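Local coordinates for hypothetical protein (Ruminococcus gnavus, PDB 4GL6), which is of unknown function but belongs to the DUF5037 family, its chain folding around one antiparallel and one mixed beta-sheet, at residues D49-F59 and I70-R78; M84-A95 and M162-L171. One frame throughout, in Å; residues are numbered along the deposited sequence.

Contact 1 (D49-F59 and I70-R78); sequences DPKHPFEGSYF and IIYDGYGQR
A classic beta bulge lies where strand 54-59 meets the residues just after edge strand 69-70 of the antiparallel sheet. I71 and Y72 both face S57. The backbone O of S57 accepts two bonds, from I71 N at 2.9 Å and from Y72 N at 3.1 Å. Both donors come from the same face of its carbonyl plane. S57 N returns a bond to Y72 O at 2.8 Å. Beyond the bulge, Y58 and I70 lie side by side, on the sheet face covered by helix 6-18. The Y58 hydroxyl end reaches the CB of D73.

The chain then turns into helix 75-95. D73 OD1 accepts from Y75 N in an Asx turn, and D73 OD2 is held by Y13 and Y18. G74 sits at the N-cap with positive phi. Its CA points a hydrogen at E55 O.

F54 fills the angle between strand and helix. Its CG stands between the backbone N and the carbonyl carbon (chi1 64°), which lays the ring beside G74 O, Y75 and R78. D73 O meets the ring edge in plane, 3.6 Å from CE2. The F54 CZ is 3.7 Å from Y75 CD1, with the two ring planes at 50°. R78 runs across F54, laying CB and CG against the ring.

The R78 guanidinium goes on to the 49-52 turn. NH2 forms a salt bridge with D49 OD2 at 2.8 Å, on the syn side and nearly in the guanidinium plane but tilted out of the carboxylate plane. H52 CB lies over one guanidinium face, 3.3 Å from R78 NH2. R78 NH1 pairs with E85. With a carboxylate at each of two nitrogens, the buried arginine is probably kept charged and its guanidinium fixed in rotation, tying the turn to the helix.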
loop_
_atom_site.group_PDB
_atom_site.type_symbol
_atom_site.label_atom_id
_atom_site.label_comp_id
_atom_site.label_asym_id
_atom_site.label_seq_id
_atom_site.Cartn_x
_atom_site.Cartn_y
_atom_site.Cartn_z
ATOM N N ASP A 49 -5.270 -12.196 -5.624
ATOM C CA ASP A 49 -4.819 -11.411 -4.437
ATOM C C ASP A 49 -5.999 -10.539 -3.981
ATOM O O ASP A 49 -5.889 -9.324 -3.842
ATOM C CB ASP A 49 -3.587 -10.578 -4.835
ATOM C CG ASP A 49 -2.807 -10.027 -3.650
ATOM O OD1 ASP A 49 -3.132 -10.300 -2.460
ATOM O OD2 ASP A 49 -1.830 -9.319 -3.949
ATOM N N PRO A 50 -7.133 -11.188 -3.697
ATOM C CA PRO A 50 -8.380 -10.471 -3.458
ATOM C C PRO A 50 -8.486 -9.582 -2.226
ATOM O O PRO A 50 -9.405 -8.770 -2.183
ATOM C CB PRO A 50 -9.398 -11.611 -3.357
ATOM C CG PRO A 50 -8.632 -12.714 -2.713
ATOM C CD PRO A 50 -7.216 -12.578 -3.195
ATOM N N LYS A 51 -7.597 -9.729 -1.246
ATOM C CA LYS A 51 -7.684 -8.922 -0.019
ATOM C C LYS A 51 -6.950 -7.568 -0.110
ATOM O O LYS A 51 -7.138 -6.750 0.781
ATOM C CB LYS A 51 -7.136 -9.708 1.179
ATOM C CG LYS A 51 -7.774 -11.066 1.458
ATOM C CD LYS A 51 -9.144 -11.005 2.141
ATOM C CE LYS A 51 -9.638 -12.417 2.485
ATOM N NZ LYS A 51 -10.799 -12.446 3.417
ATOM N N HIS A 52 -6.146 -7.330 -1.161
ATOM C CA HIS A 52 -5.328 -6.102 -1.304
ATOM C C HIS A 52 -5.617 -5.269 -2.526
ATOM O O HIS A 52 -4.988 -5.458 -3.595
ATOM C CB HIS A 52 -3.872 -6.471 -1.280
ATOM C CG HIS A 52 -3.444 -7.012 0.035
ATOM N ND1 HIS A 52 -3.092 -6.206 1.055
ATOM C CD2 HIS A 52 -3.370 -8.310 0.504
ATOM C CE1 HIS A 52 -2.774 -6.953 2.106
ATOM N NE2 HIS A 52 -2.947 -8.246 1.772
ATOM N N PRO A 53 -6.544 -4.309 -2.396
ATOM C CA PRO A 53 -6.921 -3.524 -3.571
ATOM C C PRO A 53 -5.881 -2.508 -4.031
ATOM O O PRO A 53 -4.980 -2.158 -3.281
ATOM C CB PRO A 53 -8.201 -2.816 -3.124
ATOM C CG PRO A 53 -8.081 -2.718 -1.652
ATOM C CD PRO A 53 -7.271 -3.875 -1.187
ATOM N N PHE A 54 -6.018 -2.079 -5.285
ATOM C CA PHE A 54 -5.156 -1.055 -5.886
ATOM C C PHE A 54 -5.967 -0.110 -6.755
ATOM O O PHE A 54 -6.983 -0.521 -7.317
ATOM C CB PHE A 54 -4.029 -1.672 -6.688
ATOM C CG PHE A 54 -4.467 -2.465 -7.884
ATOM C CD1 PHE A 54 -4.897 -3.782 -7.742
ATOM C CD2 PHE A 54 -4.398 -1.910 -9.174
ATOM C CE1 PHE A 54 -5.291 -4.520 -8.854
ATOM C CE2 PHE A 54 -4.776 -2.645 -10.291
ATOM C CZ PHE A 54 -5.223 -3.955 -10.131
ATOM N N GLU A 55 -5.513 1.144 -6.847
ATOM C CA GLU A 55 -6.220 2.175 -7.605
ATOM C C GLU A 55 -5.636 2.308 -9.005
ATOM O O GLU A 55 -4.446 2.133 -9.211
ATOM C CB GLU A 55 -6.211 3.519 -6.872
ATOM C CG GLU A 55 -7.281 4.488 -7.345
ATOM C CD GLU A 55 -7.324 5.763 -6.519
ATOM O OE1 GLU A 55 -6.324 6.518 -6.582
ATOM O OE2 GLU A 55 -8.368 6.028 -5.838
ATOM N N GLY A 56 -6.522 2.565 -9.961
ATOM C CA GLY A 56 -6.202 2.787 -11.366
ATOM C C GLY A 56 -6.954 4.027 -11.831
ATOM O O GLY A 56 -8.020 4.353 -11.312
ATOM N N SER A 57 -6.398 4.699 -12.828
ATOM C CA SER A 57 -6.906 5.958 -13.337
ATOM C C SER A 57 -7.296 5.732 -14.820
ATOM O O SER A 57 -6.462 5.290 -15.598
ATOM C CB SER A 57 -5.788 6.981 -13.153
ATOM O OG SER A 57 -6.266 8.290 -13.271
ATOM N N TYR A 58 -8.563 5.988 -15.185
ATOM C CA TYR A 58 -9.089 5.770 -16.558
ATOM C C TYR A 58 -9.918 6.960 -17.074
ATOM O O TYR A 58 -10.319 7.826 -16.306
ATOM C CB TYR A 58 -9.970 4.488 -16.617
ATOM C CG TYR A 58 -9.266 3.216 -16.180
ATOM C CD1 TYR A 58 -9.185 2.864 -14.836
ATOM C CD2 TYR A 58 -8.649 2.365 -17.113
ATOM C CE1 TYR A 58 -8.509 1.704 -14.422
ATOM C CE2 TYR A 58 -7.969 1.197 -16.715
ATOM C CZ TYR A 58 -7.899 0.865 -15.374
ATOM O OH TYR A 58 -7.236 -0.265 -14.950
ATOM N N PHE A 59 -10.124 6.998 -18.392
ATOM C CA PHE A 59 -10.980 7.991 -19.072
ATOM C C PHE A 59 -11.916 7.199 -19.982
ATOM O O PHE A 59 -11.455 6.305 -20.694
ATOM C CB PHE A 59 -10.142 9.005 -19.864
ATOM C CG PHE A 59 -10.953 9.945 -20.720
ATOM C CD1 PHE A 59 -11.548 11.083 -20.170
ATOM C CD2 PHE A 59 -11.101 9.712 -22.105
ATOM C CE1 PHE A 59 -12.287 11.953 -20.980
ATOM C CE2 PHE A 59 -11.837 10.585 -22.913
ATOM C CZ PHE A 59 -12.428 11.706 -22.346
ATOM N N ILE A 70 -6.627 4.494 -20.803
ATOM C CA ILE A 70 -5.878 4.292 -19.568
ATOM C C ILE A 70 -5.013 5.512 -19.278
ATOM O O ILE A 70 -4.171 5.870 -20.099
ATOM C CB ILE A 70 -4.965 3.040 -19.688
ATOM C CG1 ILE A 70 -5.809 1.764 -19.911
ATOM C CG2 ILE A 70 -4.042 2.877 -18.466
ATOM C CD1 ILE A 70 -6.399 1.595 -21.304
ATOM N N ILE A 71 -5.230 6.156 -18.134
ATOM C CA ILE A 71 -4.361 7.246 -17.693
ATOM C C ILE A 71 -3.159 6.502 -17.073
ATOM O O ILE A 71 -2.029 6.631 -17.554
ATOM C CB ILE A 71 -5.060 8.211 -16.721
ATOM C CG1 ILE A 71 -6.273 8.872 -17.411
ATOM C CG2 ILE A 71 -4.071 9.275 -16.243
ATOM C CD1 ILE A 71 -7.136 9.708 -16.479
ATOM N N TYR A 72 -3.428 5.703 -16.038
ATOM C CA TYR A 72 -2.433 4.785 -15.447
ATOM C C TYR A 72 -3.171 3.673 -14.697
ATOM O O TYR A 72 -3.843 3.965 -13.712
ATOM C CB TYR A 72 -1.421 5.502 -14.547
ATOM C CG TYR A 72 -0.460 4.550 -13.886
ATOM C CD1 TYR A 72 0.303 3.668 -14.648
ATOM C CD2 TYR A 72 -0.302 4.524 -12.498
ATOM C CE1 TYR A 72 1.180 2.771 -14.051
ATOM C CE2 TYR A 72 0.573 3.628 -11.892
ATOM C CZ TYR A 72 1.310 2.750 -12.673
ATOM O OH TYR A 72 2.179 1.853 -12.104
ATOM N N ASP A 73 -3.038 2.422 -15.170
ATOM C CA ASP A 73 -3.790 1.270 -14.600
ATOM C C ASP A 73 -3.487 0.868 -13.161
ATOM O O ASP A 73 -4.282 0.158 -12.532
ATOM C CB ASP A 73 -3.747 0.034 -15.519
ATOM C CG ASP A 73 -2.349 -0.579 -15.695
ATOM O OD1 ASP A 73 -1.437 -0.414 -14.851
ATOM O OD2 ASP A 73 -2.187 -1.289 -16.714
ATOM N N GLY A 74 -2.330 1.312 -12.673
ATOM C CA GLY A 74 -1.902 1.077 -11.308
ATOM C C GLY A 74 -1.410 -0.305 -10.969
ATOM O O GLY A 74 -1.124 -0.545 -9.803
ATOM N N TYR A 75 -1.279 -1.199 -11.958
ATOM C CA TYR A 75 -0.933 -2.591 -11.674
ATOM C C TYR A 75 0.525 -2.806 -11.379
ATOM O O TYR A 75 0.847 -3.615 -10.509
ATOM C CB TYR A 75 -1.433 -3.571 -12.758
ATOM C CG TYR A 75 -1.366 -5.032 -12.307
ATOM C CD1 TYR A 75 -2.034 -5.451 -11.145
ATOM C CD2 TYR A 75 -0.638 -5.994 -13.022
ATOM C CE1 TYR A 75 -1.973 -6.765 -10.702
ATOM C CE2 TYR A 75 -0.576 -7.322 -12.583
ATOM C CZ TYR A 75 -1.250 -7.696 -11.419
ATOM O OH TYR A 75 -1.245 -8.983 -10.942
ATOM N N GLY A 76 1.410 -2.112 -12.092
ATOM C CA GLY A 76 2.862 -2.212 -11.827
ATOM C C GLY A 76 3.154 -1.768 -10.402
ATOM O O GLY A 76 3.916 -2.400 -9.656
ATOM N N GLN A 77 2.495 -0.681 -10.046
ATOM C CA GLN A 77 2.502 -0.116 -8.717
ATOM C C GLN A 77 2.064 -1.156 -7.667
ATOM O O GLN A 77 2.694 -1.288 -6.621
ATOM C CB GLN A 77 1.536 1.078 -8.727
ATOM C CG GLN A 77 1.690 2.068 -7.618
ATOM C CD GLN A 77 0.847 3.306 -7.868
ATOM O OE1 GLN A 77 1.324 4.336 -8.378
ATOM N NE2 GLN A 77 -0.432 3.178 -7.589
ATOM N N ARG A 78 0.983 -1.879 -7.956
ATOM C CA ARG A 78 0.454 -2.921 -7.054
ATOM C C ARG A 78 1.438 -4.060 -6.836
ATOM O O ARG A 78 1.586 -4.539 -5.713
ATOM C CB ARG A 78 -0.892 -3.487 -7.555
ATOM C CG ARG A 78 -1.419 -4.738 -6.842
ATOM C CD ARG A 78 -1.572 -4.504 -5.343
ATOM N NE ARG A 78 -1.395 -5.724 -4.564
ATOM C CZ ARG A 78 -1.110 -5.773 -3.259
ATOM N NH1 ARG A 78 -0.932 -4.675 -2.534
ATOM N NH2 ARG A 78 -0.966 -6.950 -2.671
#

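Contact 2 (M84-A95 and M162-L171)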
loop_
_atom_site.group_PDB
_atom_site.type_symbol
_atom_site.label_atom_id
_atom_site.label_comp_id
_atom_site.label_asym_id
_atom_site.label_seq_id
_atom_site.Cartn_x
_atom_site.Cartn_y
_atom_site.Cartn_z
HETATM N N MSE A 84 6.628 -5.245 -1.182
HETATM C CA MSE A 84 6.905 -4.484 0.060
HETATM C C MSE A 84 6.171 -5.163 1.247
HETATM O O MSE A 84 6.759 -5.411 2.294
HETATM C CB MSE A 84 6.512 -3.004 -0.085
HETATM C CG MSE A 84 7.129 -2.108 0.982
HETATM SE SE MSE A 84 6.293 -0.378 1.051
HETATM C CE MSE A 84 7.357 0.525 2.414
ATOM N N GLU A 85 4.904 -5.490 1.021
ATOM C CA GLU A 85 4.072 -6.222 1.976
ATOM C C GLU A 85 4.706 -7.559 2.361
ATOM O O GLU A 85 4.801 -7.889 3.540
ATOM C CB GLU A 85 2.678 -6.454 1.378
ATOM C CG GLU A 85 1.866 -5.162 1.286
ATOM C CD GLU A 85 0.641 -5.244 0.398
ATOM O OE1 GLU A 85 0.214 -6.349 -0.013
ATOM O OE2 GLU A 85 0.092 -4.161 0.094
ATOM N N SER A 86 5.168 -8.293 1.360
ATOM C CA SER A 86 5.769 -9.601 1.572
ATOM C C SER A 86 7.017 -9.533 2.473
ATOM O O SER A 86 7.148 -10.306 3.421
ATOM C CB SER A 86 6.118 -10.234 0.219
ATOM O OG SER A 86 6.553 -11.562 0.399
HETATM N N MSE A 87 7.917 -8.605 2.157
HETATM C CA MSE A 87 9.160 -8.388 2.925
HETATM C C MSE A 87 8.895 -7.941 4.379
HETATM O O MSE A 87 9.603 -8.363 5.305
HETATM C CB MSE A 87 10.086 -7.397 2.192
HETATM C CG MSE A 87 10.715 -7.952 0.905
HETATM SE SE MSE A 87 11.784 -6.605 -0.121
HETATM C CE MSE A 87 10.416 -5.873 -1.296
ATOM N N ILE A 88 7.872 -7.122 4.581
ATOM C CA ILE A 88 7.477 -6.725 5.935
ATOM C C ILE A 88 6.821 -7.915 6.660
ATOM O O ILE A 88 7.122 -8.156 7.835
ATOM C CB ILE A 88 6.569 -5.492 5.923
ATOM C CG1 ILE A 88 7.374 -4.300 5.394
ATOM C CG2 ILE A 88 6.085 -5.170 7.335
ATOM C CD1 ILE A 88 6.559 -3.060 5.169
ATOM N N GLU A 89 5.979 -8.682 5.948
ATOM C CA GLU A 89 5.299 -9.849 6.529
ATOM C C GLU A 89 6.260 -10.876 7.120
ATOM O O GLU A 89 5.936 -11.482 8.139
ATOM C CB GLU A 89 4.313 -10.497 5.547
ATOM C CG GLU A 89 3.354 -11.491 6.218
ATOM C CD GLU A 89 2.145 -11.884 5.371
ATOM O OE1 GLU A 89 2.039 -11.502 4.189
ATOM O OE2 GLU A 89 1.272 -12.595 5.906
ATOM N N GLU A 90 7.441 -11.034 6.517
ATOM C CA GLU A 90 8.495 -11.907 7.070
ATOM C C GLU A 90 8.813 -11.573 8.537
ATOM O O GLU A 90 9.105 -12.474 9.309
ATOM C CB GLU A 90 9.759 -11.860 6.212
ATOM C CG GLU A 90 9.594 -12.596 4.888
ATOM C CD GLU A 90 10.652 -12.265 3.837
ATOM O OE1 GLU A 90 11.517 -11.367 4.039
ATOM O OE2 GLU A 90 10.625 -12.935 2.774
ATOM N N ALA A 91 8.726 -10.293 8.909
ATOM C CA ALA A 91 8.906 -9.843 10.298
ATOM C C ALA A 91 7.582 -9.844 11.080
ATOM O O ALA A 91 7.528 -10.376 12.201
ATOM C CB ALA A 91 9.521 -8.449 10.332
ATOM N N ILE A 92 6.531 -9.273 10.488
ATOM C CA ILE A 92 5.213 -9.155 11.148
ATOM C C ILE A 92 4.582 -10.504 11.501
ATOM O O ILE A 92 3.999 -10.641 12.582
ATOM C CB ILE A 92 4.211 -8.297 10.324
ATOM C CG1 ILE A 92 4.696 -6.833 10.179
ATOM C CG2 ILE A 92 2.808 -8.291 10.947
ATOM C CD1 ILE A 92 4.781 -6.011 11.458
ATOM N N SER A 93 4.741 -11.502 10.629
ATOM C CA SER A 93 4.174 -12.846 10.873
ATOM C C SER A 93 4.771 -13.572 12.065
ATOM O O SER A 93 4.142 -14.512 12.574
ATOM C CB SER A 93 4.302 -13.725 9.644
ATOM O OG SER A 93 5.670 -13.852 9.301
ATOM N N GLN A 94 5.988 -13.173 12.457
ATOM C CA GLN A 94 6.663 -13.727 13.636
ATOM C C GLN A 94 6.271 -12.969 14.913
ATOM O O GLN A 94 6.418 -13.493 16.012
ATOM C CB GLN A 94 8.187 -13.696 13.471
ATOM C CG GLN A 94 8.743 -14.469 12.284
ATOM C CD GLN A 94 10.241 -14.719 12.407
ATOM O OE1 GLN A 94 10.664 -15.714 12.995
ATOM N NE2 GLN A 94 11.043 -13.831 11.833
ATOM N N ALA A 95 5.775 -11.733 14.765
ATOM C CA ALA A 95 5.343 -10.868 15.877
ATOM C C ALA A 95 3.872 -11.041 16.312
ATOM O O ALA A 95 3.573 -10.922 17.514
ATOM C CB ALA A 95 5.573 -9.413 15.491
HETATM N N MSE A 162 13.865 -6.869 14.040
HETATM C CA MSE A 162 13.346 -7.461 12.795
HETATM C C MSE A 162 12.903 -6.391 11.794
HETATM O O MSE A 162 13.162 -6.533 10.596
HETATM C CB MSE A 162 12.169 -8.430 13.052
HETATM C CG MSE A 162 12.559 -9.778 13.638
HETATM SE SE MSE A 162 11.043 -11.003 13.771
HETATM C CE MSE A 162 9.824 -9.878 14.803
ATOM N N TYR A 163 12.239 -5.344 12.279
ATOM C CA TYR A 163 11.781 -4.271 11.392
ATOM C C TYR A 163 12.982 -3.514 10.839
ATOM O O TYR A 163 13.076 -3.313 9.624
ATOM C CB TYR A 163 10.760 -3.334 12.073
ATOM C CG TYR A 163 9.538 -4.016 12.686
ATOM C CD1 TYR A 163 9.057 -5.246 12.200
ATOM C CD2 TYR A 163 8.809 -3.393 13.706
ATOM C CE1 TYR A 163 7.942 -5.847 12.761
ATOM C CE2 TYR A 163 7.678 -3.982 14.248
ATOM C CZ TYR A 163 7.250 -5.214 13.778
ATOM O OH TYR A 163 6.136 -5.833 14.304
ATOM N N GLU A 164 13.917 -3.155 11.727
ATOM C CA GLU A 164 15.201 -2.509 11.356
ATOM C C GLU A 164 15.898 -3.309 10.219
ATOM O O GLU A 164 16.324 -2.728 9.219
ATOM C CB GLU A 164 16.086 -2.385 12.611
ATOM C CG GLU A 164 17.272 -1.426 12.573
ATOM C CD GLU A 164 17.863 -1.200 13.985
ATOM O OE1 GLU A 164 17.911 -0.044 14.481
ATOM O OE2 GLU A 164 18.196 -2.197 14.651
ATOM N N GLU A 165 15.938 -4.639 10.353
ATOM C CA GLU A 165 16.524 -5.523 9.329
ATOM C C GLU A 165 15.785 -5.471 7.988
ATOM O O GLU A 165 16.436 -5.444 6.934
ATOM C CB GLU A 165 16.670 -6.979 9.838
ATOM C CG GLU A 165 17.025 -7.994 8.727
ATOM C CD GLU A 165 17.714 -9.283 9.155
ATOM O OE1 GLU A 165 17.978 -9.497 10.359
ATOM O OE2 GLU A 165 18.015 -10.082 8.235
ATOM N N VAL A 166 14.453 -5.501 8.018
ATOM C CA VAL A 166 13.664 -5.422 6.767
ATOM C C VAL A 166 13.953 -4.088 6.050
ATOM O O VAL A 166 14.346 -4.069 4.875
ATOM C CB VAL A 166 12.156 -5.579 7.032
ATOM C CG1 VAL A 166 11.339 -5.308 5.780
ATOM C CG2 VAL A 166 11.864 -6.973 7.562
ATOM N N TYR A 167 13.825 -2.992 6.785
ATOM C CA TYR A 167 14.064 -1.653 6.222
ATOM C C TYR A 167 15.511 -1.371 5.788
ATOM O O TYR A 167 15.731 -0.732 4.766
ATOM C CB TYR A 167 13.457 -0.559 7.136
ATOM C CG TYR A 167 11.964 -0.369 6.893
ATOM C CD1 TYR A 167 11.041 -1.360 7.242
ATOM C CD2 TYR A 167 11.467 0.794 6.287
ATOM C CE1 TYR A 167 9.672 -1.193 7.015
ATOM C CE2 TYR A 167 10.094 0.966 6.064
ATOM C CZ TYR A 167 9.205 -0.032 6.417
ATOM O OH TYR A 167 7.864 0.147 6.182
ATOM N N ARG A 168 16.489 -1.887 6.515
ATOM C CA ARG A 168 17.898 -1.701 6.131
ATOM C C ARG A 168 18.369 -2.653 5.013
ATOM O O ARG A 168 18.909 -2.213 4.000
ATOM C CB ARG A 168 18.797 -1.890 7.349
ATOM C CG ARG A 168 20.285 -1.653 7.090
ATOM C CD ARG A 168 21.142 -2.025 8.283
ATOM N NE ARG A 168 21.005 -3.442 8.676
ATOM C CZ ARG A 168 20.476 -3.922 9.815
ATOM N NH1 ARG A 168 20.020 -3.128 10.799
ATOM N NH2 ARG A 168 20.428 -5.243 9.991
ATOM N N ASP A 169 18.171 -3.948 5.218
ATOM C CA ASP A 169 18.715 -4.982 4.323
ATOM C C ASP A 169 17.829 -5.399 3.158
ATOM O O ASP A 169 18.364 -5.763 2.109
ATOM C CB ASP A 169 19.095 -6.247 5.132
ATOM C CG ASP A 169 20.031 -5.948 6.312
ATOM O OD1 ASP A 169 20.908 -5.064 6.195
ATOM O OD2 ASP A 169 19.870 -6.579 7.382
ATOM N N LYS A 170 16.506 -5.357 3.339
ATOM C CA LYS A 170 15.558 -5.846 2.322
ATOM C C LYS A 170 15.014 -4.736 1.419
ATOM O O LYS A 170 15.028 -4.893 0.204
ATOM C CB LYS A 170 14.399 -6.656 2.963
ATOM C CG LYS A 170 14.812 -7.885 3.793
ATOM C CD LYS A 170 15.426 -9.044 3.001
ATOM C CE LYS A 170 16.025 -10.089 3.941
ATOM N NZ LYS A 170 16.763 -11.164 3.226
ATOM N N LEU A 171 14.535 -3.631 1.988
ATOM C CA LEU A 171 13.954 -2.545 1.167
ATOM C C LEU A 171 14.962 -1.737 0.342
ATOM O O LEU A 171 14.689 -1.418 -0.816
ATOM C CB LEU A 171 13.063 -1.625 1.997
ATOM C CG LEU A 171 11.841 -2.287 2.635
ATOM C CD1 LEU A 171 10.958 -1.194 3.208
ATOM C CD2 LEU A 171 11.056 -3.163 1.661
#
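Y163 reaches from helix 156-171 to helix 75-95, where segments 84-95 and 162-171 run nearly antiparallel (167°), their axes 9.2 Å apart at the closest point. Its CB leaves beside the helix interface, and CG stands anti to the carbonyl carbon (chi1 -54°), which brings the ring round to the partner helix. CD1 comes first, 3.7 Å from A91 CB, which lies at the ring edge in plane. CE1 is next, 3.4 Å from I92 CD1. The same methyl lies near CZ and OH. The hydroxyl also touches A95 CB at 3.8 Å, and its polar bond goes to E159. Replacing this ring by an alanine is likely to open a gap beside A91 and I92 and leave E159 without its hydroxyl partner.

The preceding residue, M162, sets CB against A91 CB, and its bent tip puts CE 3.5 Å from A91 O. Further along the helix, V166 straddles M87 O with its two methyls, and CG2 also meets A91 CB at 3.9 Å. One turn on from Y163, Y167 also points its hydroxyl end at the partner helix, where it meets I88 CD1 and M84 CE. L171 CD1 lies over the centre of the Y167 ring, while CD2 of the same leucine is 3.9 Å from M87 SE.

Both helices rest on the mixed sheet. I88 and Y167 touch A142, and Y163 touches L177. No hydrogen bond crosses between the helices, so the pair is joined by apolar fit. The Y163 hydroxyl stays with its own helix, one turn back, and the Y167 hydroxyl bonds L176 O beyond the pair.

How the contacts relate
Both contacts use helix 75-95. Contact 1 holds its first turn against the antiparallel sheet, and contact 2 packs its later turns on helix 156-171 over the mixed sheet. The centres are 24 Å apart, on opposite sides of the chain's centre. Contact 1 is only partly buried and mixes backbone bonds, an aromatic cluster and a salt bridge. Contact 2 is largely buried and apolar, with exposed residues such as Q94 and K170 at its border. The two touch through E85, which belongs to segment 84-95 and meets contact 1. Its bridge joins two turns of one helix. Helix 75-95 itself spans the two sheets.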